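Local atomic coordinates of laminin subunit ALPHA-1 (Mus musculus, PDB entry 2JD4), a protein that contributes to basement membranes as a chain of laminin-111 and, through its C-terminal laminin G domains, probably attaches laminin to the cell surface. Residues A[107-112]-A[118-123]; A[45-50]-A[59-64]. The protein carries 4 engineered substitutions. All blocks are in the same frame, centred on the assembly; numbering follows the deposited sequence.

Contact 1 (A[107-112]-A[118-123]); sequences TVKTEY and FMTVDG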
ATOM      1  N   THR A 107     -14.233 -15.587  -1.202  1.00 20.84           N
ATOM      2  CA  THR A 107     -14.966 -15.613  -2.458  1.00 20.31           C
ATOM      3  C   THR A 107     -16.011 -14.512  -2.317  1.00 21.90           C
ATOM      4  O   THR A 107     -16.654 -14.393  -1.274  1.00 23.70           O
ATOM      5  CB  THR A 107     -15.662 -16.966  -2.687  1.00 22.34           C
ATOM      6  OG1 THR A 107     -16.601 -17.204  -1.633  1.00 30.44           O
ATOM      7  CG2 THR A 107     -14.635 -18.087  -2.711  1.00 18.28           C
ATOM      8  N   VAL A 108     -16.163 -13.697  -3.352  1.00 19.10           N
ATOM      9  CA  VAL A 108     -17.113 -12.591  -3.316  1.00 19.74           C
ATOM     10  C   VAL A 108     -18.043 -12.615  -4.517  1.00 20.89           C
ATOM     11  O   VAL A 108     -17.630 -12.932  -5.626  1.00 19.44           O
ATOM     12  CB  VAL A 108     -16.369 -11.238  -3.295  1.00 18.82           C
ATOM     13  CG1 VAL A 108     -17.368 -10.088  -3.417  1.00 23.12           C
ATOM     14  CG2 VAL A 108     -15.559 -11.115  -1.997  1.00 18.73           C
ATOM     15  N   LYS A 109     -19.306 -12.282  -4.285  1.00 20.95           N
ATOM     16  CA  LYS A 109     -20.286 -12.257  -5.355  1.00 21.83           C
ATOM     17  C   LYS A 109     -21.171 -11.020  -5.216  1.00 23.44           C
ATOM     18  O   LYS A 109     -21.639 -10.710  -4.122  1.00 24.97           O
ATOM     19  CB  LYS A 109     -21.152 -13.522  -5.301  1.00 25.83           C
ATOM     20  CG  LYS A 109     -22.159 -13.637  -6.436  1.00 36.52           C
ATOM     21  CD  LYS A 109     -23.292 -14.597  -6.077  1.00 40.75           C
ATOM     22  CE  LYS A 109     -22.789 -15.985  -5.720  1.00 44.09           C
ATOM     23  NZ  LYS A 109     -23.919 -16.872  -5.308  1.00 45.86           N
ATOM     24  N   THR A 110     -21.373 -10.299  -6.314  1.00 22.05           N
ATOM     25  CA  THR A 110     -22.236  -9.125  -6.302  1.00 23.60           C
ATOM     26  C   THR A 110     -23.301  -9.400  -7.351  1.00 25.71           C
ATOM     27  O   THR A 110     -22.988  -9.804  -8.472  1.00 24.79           O
ATOM     28  CB  THR A 110     -21.477  -7.817  -6.647  1.00 22.68           C
ATOM     29  OG1 THR A 110     -20.947  -7.888  -7.975  1.00 19.82           O
ATOM     30  CG2 THR A 110     -20.337  -7.588  -5.658  1.00 23.45           C
ATOM     31  N   GLU A 111     -24.560  -9.184  -6.992  1.00 23.31           N
ATOM     32  CA  GLU A 111     -25.638  -9.471  -7.920  1.00 22.77           C
ATOM     33  C   GLU A 111     -26.753  -8.460  -8.052  1.00 21.38           C
ATOM     34  O   GLU A 111     -27.407  -8.108  -7.079  1.00 24.48           O
ATOM     35  CB  GLU A 111     -26.279 -10.812  -7.576  1.00 21.33           C
ATOM     36  CG  GLU A 111     -25.511 -12.025  -8.029  1.00 31.38           C
ATOM     37  CD  GLU A 111     -26.275 -13.302  -7.759  1.00 35.89           C
ATOM     38  OE1 GLU A 111     -25.960 -13.987  -6.762  1.00 39.77           O
ATOM     39  OE2 GLU A 111     -27.204 -13.607  -8.538  1.00 35.80           O
ATOM     40  N   TYR A 112     -26.953  -8.013  -9.284  1.00 21.97           N
ATOM     41  CA  TYR A 112     -28.031  -7.109  -9.638  1.00 23.46           C
ATOM     42  C   TYR A 112     -28.865  -7.964 -10.585  1.00 26.75           C
ATOM     43  O   TYR A 112     -28.375  -8.395 -11.628  1.00 26.30           O
ATOM     44  CB  TYR A 112     -27.512  -5.886 -10.391  1.00 23.08           C
ATOM     45  CG  TYR A 112     -28.490  -5.344 -11.423  1.00 25.57           C
ATOM     46  CD1 TYR A 112     -29.808  -5.027 -11.077  1.00 25.82           C
ATOM     47  CD2 TYR A 112     -28.100  -5.161 -12.750  1.00 25.99           C
ATOM     48  CE1 TYR A 112     -30.715  -4.546 -12.037  1.00 28.14           C
ATOM     49  CE2 TYR A 112     -28.994  -4.679 -13.716  1.00 24.75           C
ATOM     50  CZ  TYR A 112     -30.298  -4.375 -13.353  1.00 28.33           C
ATOM     51  OH  TYR A 112     -31.180  -3.910 -14.308  1.00 26.00           O
ATOM     52  N   PHE A 118     -28.021  -7.831  -4.278  1.00 28.29           N
ATOM     53  CA  PHE A 118     -27.490  -8.382  -3.034  1.00 28.46           C
ATOM     54  C   PHE A 118     -26.017  -8.787  -3.152  1.00 25.14           C
ATOM     55  O   PHE A 118     -25.458  -8.809  -4.247  1.00 21.07           O
ATOM     56  CB  PHE A 118     -28.348  -9.569  -2.577  1.00 31.16           C
ATOM     57  CG  PHE A 118     -28.371 -10.723  -3.541  1.00 32.55           C
ATOM     58  CD1 PHE A 118     -27.497 -11.795  -3.385  1.00 35.14           C
ATOM     59  CD2 PHE A 118     -29.263 -10.735  -4.607  1.00 31.32           C
ATOM     60  CE1 PHE A 118     -27.513 -12.865  -4.282  1.00 37.07           C
ATOM     61  CE2 PHE A 118     -29.286 -11.798  -5.510  1.00 32.16           C
ATOM     62  CZ  PHE A 118     -28.412 -12.862  -5.347  1.00 35.86           C
ATOM     63  N   MET A 119     -25.396  -9.092  -2.017  1.00 24.92           N
ATOM     64  CA  MET A 119     -23.985  -9.475  -1.989  1.00 28.46           C
ATOM     65  C   MET A 119     -23.763 -10.751  -1.200  1.00 27.88           C
ATOM     66  O   MET A 119     -24.516 -11.059  -0.279  1.00 32.46           O
ATOM     67  CB  MET A 119     -23.144  -8.385  -1.333  1.00 29.11           C
ATOM     68  CG  MET A 119     -23.284  -7.009  -1.918  1.00 31.24           C
ATOM     69  SD  MET A 119     -22.245  -5.882  -0.976  1.00 37.79           S
ATOM     70  CE  MET A 119     -20.607  -6.527  -1.468  1.00 23.66           C
ATOM     71  N   THR A 120     -22.704 -11.472  -1.547  1.00 27.15           N
ATOM     72  CA  THR A 120     -22.365 -12.710  -0.858  1.00 25.90           C
ATOM     73  C   THR A 120     -20.860 -12.777  -0.629  1.00 24.82           C
ATOM     74  O   THR A 120     -20.076 -12.475  -1.527  1.00 26.38           O
ATOM     75  CB  THR A 120     -22.780 -13.951  -1.686  1.00 23.85           C
ATOM     76  OG1 THR A 120     -24.158 -13.839  -2.068  1.00 28.40           O
ATOM     77  CG2 THR A 120     -22.588 -15.219  -0.872  1.00 21.76           C
ATOM     78  N   VAL A 121     -20.460 -13.149   0.582  1.00 23.66           N
ATOM     79  CA  VAL A 121     -19.047 -13.294   0.908  1.00 25.14           C
ATOM     80  C   VAL A 121     -18.891 -14.637   1.603  1.00 24.54           C
ATOM     81  O   VAL A 121     -19.526 -14.895   2.622  1.00 26.27           O
ATOM     82  CB  VAL A 121     -18.530 -12.163   1.837  1.00 25.03           C
ATOM     83  CG1 VAL A 121     -17.056 -12.416   2.201  1.00 23.49           C
ATOM     84  CG2 VAL A 121     -18.659 -10.811   1.135  1.00 20.88           C
ATOM     85  N   ASP A 122     -18.057 -15.497   1.032  1.00 24.12           N
ATOM     86  CA  ASP A 122     -17.827 -16.827   1.573  1.00 25.26           C
ATOM     87  C   ASP A 122     -19.141 -17.569   1.823  1.00 24.55           C
ATOM     88  O   ASP A 122     -19.293 -18.236   2.838  1.00 23.40           O
ATOM     89  CB  ASP A 122     -17.018 -16.757   2.874  1.00 26.71           C
ATOM     90  CG  ASP A 122     -15.627 -16.166   2.672  1.00 29.79           C
ATOM     91  OD1 ASP A 122     -15.021 -16.425   1.613  1.00 28.65           O
ATOM     92  OD2 ASP A 122     -15.138 -15.453   3.575  1.00 27.85           O
ATOM     93  N   GLY A 123     -20.086 -17.437   0.897  1.00 27.26           N
ATOM     94  CA  GLY A 123     -21.360 -18.127   1.029  1.00 27.86           C
ATOM     95  C   GLY A 123     -22.443 -17.472   1.873  1.00 31.75           C
ATOM     96  O   GLY A 123     -23.610 -17.870   1.794  1.00 30.25           O
TER
HETATM   97  O   HOH W   1     -19.344 -16.451  -2.062  1.00 22.58           O
HETATM   98  O   HOH W   2     -24.508 -12.179  -4.020  1.00 28.34           O

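Contact 2 (A[45-50]-A[59-64]); sequences LQVQLS and LIYYVA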
ATOM      1  N   LEU A  45     -26.450  -8.390 -13.694  1.00 28.96           N
ATOM      2  CA  LEU A  45     -25.004  -8.284 -13.528  1.00 26.33           C
ATOM      3  C   LEU A  45     -24.582  -9.114 -12.326  1.00 26.34           C
ATOM      4  O   LEU A  45     -24.814  -8.723 -11.181  1.00 27.14           O
ATOM      5  CB  LEU A  45     -24.581  -6.824 -13.317  1.00 25.84           C
ATOM      6  CG  LEU A  45     -23.091  -6.585 -13.016  1.00 26.52           C
ATOM      7  CD1 LEU A  45     -22.247  -6.937 -14.237  1.00 21.59           C
ATOM      8  CD2 LEU A  45     -22.866  -5.130 -12.613  1.00 24.36           C
ATOM      9  N   GLN A  46     -23.988 -10.274 -12.586  1.00 26.34           N
ATOM     10  CA  GLN A  46     -23.515 -11.137 -11.512  1.00 25.43           C
ATOM     11  C   GLN A  46     -22.016 -11.314 -11.656  1.00 25.45           C
ATOM     12  O   GLN A  46     -21.537 -11.848 -12.658  1.00 22.78           O
ATOM     13  CB  GLN A  46     -24.176 -12.517 -11.551  1.00 26.69           C
ATOM     14  CG  GLN A  46     -23.622 -13.459 -10.474  1.00 34.76           C
ATOM     15  CD  GLN A  46     -24.096 -14.901 -10.621  1.00 42.15           C
ATOM     16  OE1 GLN A  46     -25.279 -15.207 -10.437  1.00 46.77           O
ATOM     17  NE2 GLN A  46     -23.171 -15.795 -10.960  1.00 38.79           N
ATOM     18  N   VAL A  47     -21.279 -10.864 -10.651  1.00 24.32           N
ATOM     19  CA  VAL A  47     -19.831 -10.976 -10.672  1.00 23.01           C
ATOM     20  C   VAL A  47     -19.354 -11.836  -9.509  1.00 25.45           C
ATOM     21  O   VAL A  47     -19.790 -11.665  -8.365  1.00 26.19           O
ATOM     22  CB  VAL A  47     -19.162  -9.590 -10.569  1.00 25.43           C
ATOM     23  CG1 VAL A  47     -17.643  -9.734 -10.631  1.00 23.96           C
ATOM     24  CG2 VAL A  47     -19.656  -8.683 -11.693  1.00 28.59           C
ATOM     25  N   GLN A  48     -18.466 -12.773  -9.807  1.00 20.37           N
ATOM     26  CA  GLN A  48     -17.913 -13.638  -8.779  1.00 21.55           C
ATOM     27  C   GLN A  48     -16.397 -13.606  -8.928  1.00 20.10           C
ATOM     28  O   GLN A  48     -15.874 -13.725 -10.037  1.00 17.75           O
ATOM     29  CB  GLN A  48     -18.433 -15.068  -8.942  1.00 22.38           C
ATOM     30  CG  GLN A  48     -18.139 -15.968  -7.760  1.00 31.71           C
ATOM     31  CD  GLN A  48     -18.715 -17.362  -7.938  1.00 38.62           C
ATOM     32  OE1 GLN A  48     -19.883 -17.520  -8.302  1.00 41.75           O
ATOM     33  NE2 GLN A  48     -17.900 -18.381  -7.678  1.00 38.44           N
ATOM     34  N   LEU A  49     -15.697 -13.439  -7.810  1.00 20.82           N
ATOM     35  CA  LEU A  49     -14.236 -13.379  -7.824  1.00 20.07           C
ATOM     36  C   LEU A  49     -13.683 -13.807  -6.473  1.00 19.75           C
ATOM     37  O   LEU A  49     -14.428 -13.951  -5.518  1.00 20.99           O
ATOM     38  CB  LEU A  49     -13.778 -11.954  -8.160  1.00 15.92           C
ATOM     39  CG  LEU A  49     -14.247 -10.798  -7.269  1.00 20.54           C
ATOM     40  CD1 LEU A  49     -13.334 -10.681  -6.052  1.00 18.54           C
ATOM     41  CD2 LEU A  49     -14.230  -9.503  -8.060  1.00 18.41           C
ATOM     42  N   SER A  50     -12.376 -14.037  -6.405  1.00 21.71           N
ATOM     43  CA  SER A  50     -11.737 -14.424  -5.147  1.00 22.43           C
ATOM     44  C   SER A  50     -10.730 -13.325  -4.830  1.00 20.18           C
ATOM     45  O   SER A  50     -10.051 -12.825  -5.726  1.00 17.08           O
ATOM     46  CB  SER A  50     -11.030 -15.780  -5.283  1.00 27.51           C
ATOM     47  OG  SER A  50     -10.017 -15.734  -6.275  1.00 32.58           O
ATOM     48  N   LEU A  59     -10.618   0.279  -4.862  1.00 14.13           N
ATOM     49  CA  LEU A  59     -11.613  -0.067  -5.881  1.00 15.81           C
ATOM     50  C   LEU A  59     -11.290  -1.457  -6.438  1.00 17.19           C
ATOM     51  O   LEU A  59     -10.162  -1.713  -6.847  1.00 14.22           O
ATOM     52  CB  LEU A  59     -11.604   0.984  -7.005  1.00 14.49           C
ATOM     53  CG  LEU A  59     -12.628   0.815  -8.139  1.00 24.12           C
ATOM     54  CD1 LEU A  59     -12.969   2.170  -8.752  1.00 19.10           C
ATOM     55  CD2 LEU A  59     -12.074  -0.132  -9.199  1.00 20.25           C
ATOM     56  N   ILE A  60     -12.281  -2.349  -6.447  1.00 15.46           N
ATOM     57  CA  ILE A  60     -12.079  -3.715  -6.929  1.00 15.42           C
ATOM     58  C   ILE A  60     -12.485  -3.882  -8.401  1.00 19.52           C
ATOM     59  O   ILE A  60     -11.751  -4.506  -9.176  1.00 17.49           O
ATOM     60  CB  ILE A  60     -12.823  -4.712  -6.022  1.00 16.78           C
ATOM     61  CG1 ILE A  60     -12.309  -4.561  -4.580  1.00 19.41           C
ATOM     62  CG2 ILE A  60     -12.621  -6.136  -6.539  1.00 16.43           C
ATOM     63  CD1 ILE A  60     -13.137  -5.285  -3.510  1.00 14.04           C
ATOM     64  N   TYR A  61     -13.648  -3.350  -8.789  1.00 17.44           N
ATOM     65  CA  TYR A  61     -14.058  -3.372 -10.200  1.00 16.63           C
ATOM     66  C   TYR A  61     -15.001  -2.219 -10.515  1.00 19.64           C
ATOM     67  O   TYR A  61     -15.694  -1.705  -9.627  1.00 16.61           O
ATOM     68  CB  TYR A  61     -14.683  -4.721 -10.616  1.00 16.07           C
ATOM     69  CG  TYR A  61     -16.136  -4.963 -10.260  1.00 19.07           C
ATOM     70  CD1 TYR A  61     -17.164  -4.238 -10.866  1.00 22.19           C
ATOM     71  CD2 TYR A  61     -16.487  -5.965  -9.359  1.00 18.82           C
ATOM     72  CE1 TYR A  61     -18.500  -4.512 -10.585  1.00 20.39           C
ATOM     73  CE2 TYR A  61     -17.821  -6.243  -9.068  1.00 22.12           C
ATOM     74  CZ  TYR A  61     -18.821  -5.511  -9.688  1.00 19.43           C
ATOM     75  OH  TYR A  61     -20.140  -5.788  -9.409  1.00 21.61           O
ATOM     76  N   TYR A  62     -15.017  -1.821 -11.785  1.00 16.15           N
ATOM     77  CA  TYR A  62     -15.845  -0.717 -12.248  1.00 20.32           C
ATOM     78  C   TYR A  62     -16.246  -0.876 -13.718  1.00 22.07           C
ATOM     79  O   TYR A  62     -15.443  -1.309 -14.548  1.00 21.87           O
ATOM     80  CB  TYR A  62     -15.062   0.587 -12.060  1.00 17.30           C
ATOM     81  CG  TYR A  62     -15.684   1.837 -12.637  1.00 23.63           C
ATOM     82  CD1 TYR A  62     -16.691   2.525 -11.954  1.00 21.68           C
ATOM     83  CD2 TYR A  62     -15.235   2.360 -13.847  1.00 24.45           C
ATOM     84  CE1 TYR A  62     -17.225   3.702 -12.466  1.00 20.43           C
ATOM     85  CE2 TYR A  62     -15.766   3.536 -14.370  1.00 23.79           C
ATOM     86  CZ  TYR A  62     -16.757   4.201 -13.675  1.00 21.36           C
ATOM     87  OH  TYR A  62     -17.276   5.366 -14.188  1.00 25.63           O
ATOM     88  N   VAL A  63     -17.499  -0.541 -14.020  1.00 19.27           N
ATOM     89  CA  VAL A  63     -18.030  -0.566 -15.385  1.00 19.11           C
ATOM     90  C   VAL A  63     -18.918   0.666 -15.489  1.00 22.58           C
ATOM     91  O   VAL A  63     -19.569   1.048 -14.513  1.00 20.68           O
ATOM     92  CB  VAL A  63     -18.880  -1.829 -15.692  1.00 21.60           C
ATOM     93  CG1 VAL A  63     -17.987  -3.055 -15.758  1.00 22.50           C
ATOM     94  CG2 VAL A  63     -19.969  -2.004 -14.649  1.00 24.93           C
ATOM     95  N   ALA A  64     -18.940   1.306 -16.652  1.00 21.48           N
ATOM     96  CA  ALA A  64     -19.749   2.506 -16.794  1.00 21.78           C
ATOM     97  C   ALA A  64     -20.015   2.909 -18.227  1.00 24.67           C
ATOM     98  O   ALA A  64     -19.300   2.515 -19.157  1.00 24.70           O
ATOM     99  CB  ALA A  64     -19.084   3.664 -16.062  1.00 26.39           C
TER

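Contact 1 (A[107-112]-A[118-123])
Lys-109 with Thr-120 and Glu-111 with Phe-118 are the antiparallel hydrogen-bonded pairs of 107-112 and 118-123, each closed by two backbone bonds; Lys-109 N to Thr-120 O spans 2.9 Å. Thr-110 with Met-119, between these, and Val-108 with Val-121, beyond Lys-109 with Thr-120, are non-hydrogen-bonded pairs. At the ladder's end Asp-122 N donates to Thr-107 O, and the Asp-122 carboxylate turns back to take Thr-107 N on OD1 (3.0 Å), from the syn side but 31° out of its plane. OD2 bonds His-106 ND1, so each carboxylate oxygen has a partner in or beside 107-112.

On the face of Lys-109, Glu-111, Phe-118 and Thr-120, carbon atoms of mostly polar side chains make the contacts. Phe-118 holds CG between its backbone N and carbonyl carbon (chi1 62°), bringing the ring alongside Glu-111. There Glu-111 CB lies over one ring face toward the rim, 3.9 Å from the centroid and 20° off the normal, a CH-pi contact. Lys-109 and Thr-120 run side by side, their CB atoms 4.0 Å apart.

On the other face, Val-108 CG2 only loosely meets Val-121 CG2, at 4.4 Å. Both valines, and Met-119, instead pack on Leu-81 of strand 80-86, while Thr-110 OG1 bonds to Tyr-61 OH.

Of two waters along the pair, one at the Gly-123 end links Thr-107 OG1 (2.9 Å) to Gly-123 N, as its acceptor; the other, beside Lys-109 and Thr-120, bonds Thr-120 OG1 at 2.6 Å and donates weakly to Lys-109 O.

The arrangement is a beta hairpin of strands 106-113 and 116-121, with one largely apolar face turned inward and one more polar face, as expected in a sheet of the laminin G beta sandwich.

Contact 2 (A[45-50]-A[59-64])
Tyr-61 meets Val-47 along one side of its ring and has more surface buried here than any other residue. With CG set between its backbone N and carbonyl carbon (chi1 81°), the ring reaches from 59-64 toward 45-50, and the valine and the tyrosine pass one another, each reaching toward the other's strand. Val-47 CG1 approaches the ring obliquely, 3.8 Å from Tyr-61 CE2, while Val-47 CG2 sits 3.7 Å from Tyr-61 OH. Leu-49 packs at a different place: its CD2 lies at the ring edge, near the plane, 4.4 Å from Tyr-61 CD2, and is closer to Ile-60 CG2, at 4.0 Å. This is consistent with the classic beta bulge at Ile-60 and Tyr-61, which both face Leu-74. At the far end Leu-45 CD2 approaches Tyr-61 OH more distantly, at 4.3 Å. The short strand axes stay 10.3 Å apart, a layer spacing bridged by side chains rather than backbone bonds. The contact is therefore apolar and buried, with shape rather than directional bonding joining the two sheets of the sandwich; the one polar group carried into it, the Tyr-61 hydroxyl, is satisfied by a hydrogen bond to Thr-110.

How the contacts relate
Contacts 1 and 2 share a sheet, because strand 44-53 pairs with strand 106-113; their centres are about 10 Å apart. Val-108 N lies 2.8 Å from Leu-49 O, a probable hydrogen bond that continues the ladder from the hairpin of contact 1 to segment 45-50. With the probable bond from Tyr-61 OH to Thr-110 OG1, at 2.7 Å, the tyrosine of contact 2 touches two neighbouring strands of that shared sheet, 44-53 and 106-113. The magnesium ion held by Asp-70, Leu-87, Thr-137 and Asp-139 lies about 12 Å from the Leu-45 side chain. Neither contact supplies a magnesium ligand, although Tyr-112, at one end of 107-112, packs against Leu-87.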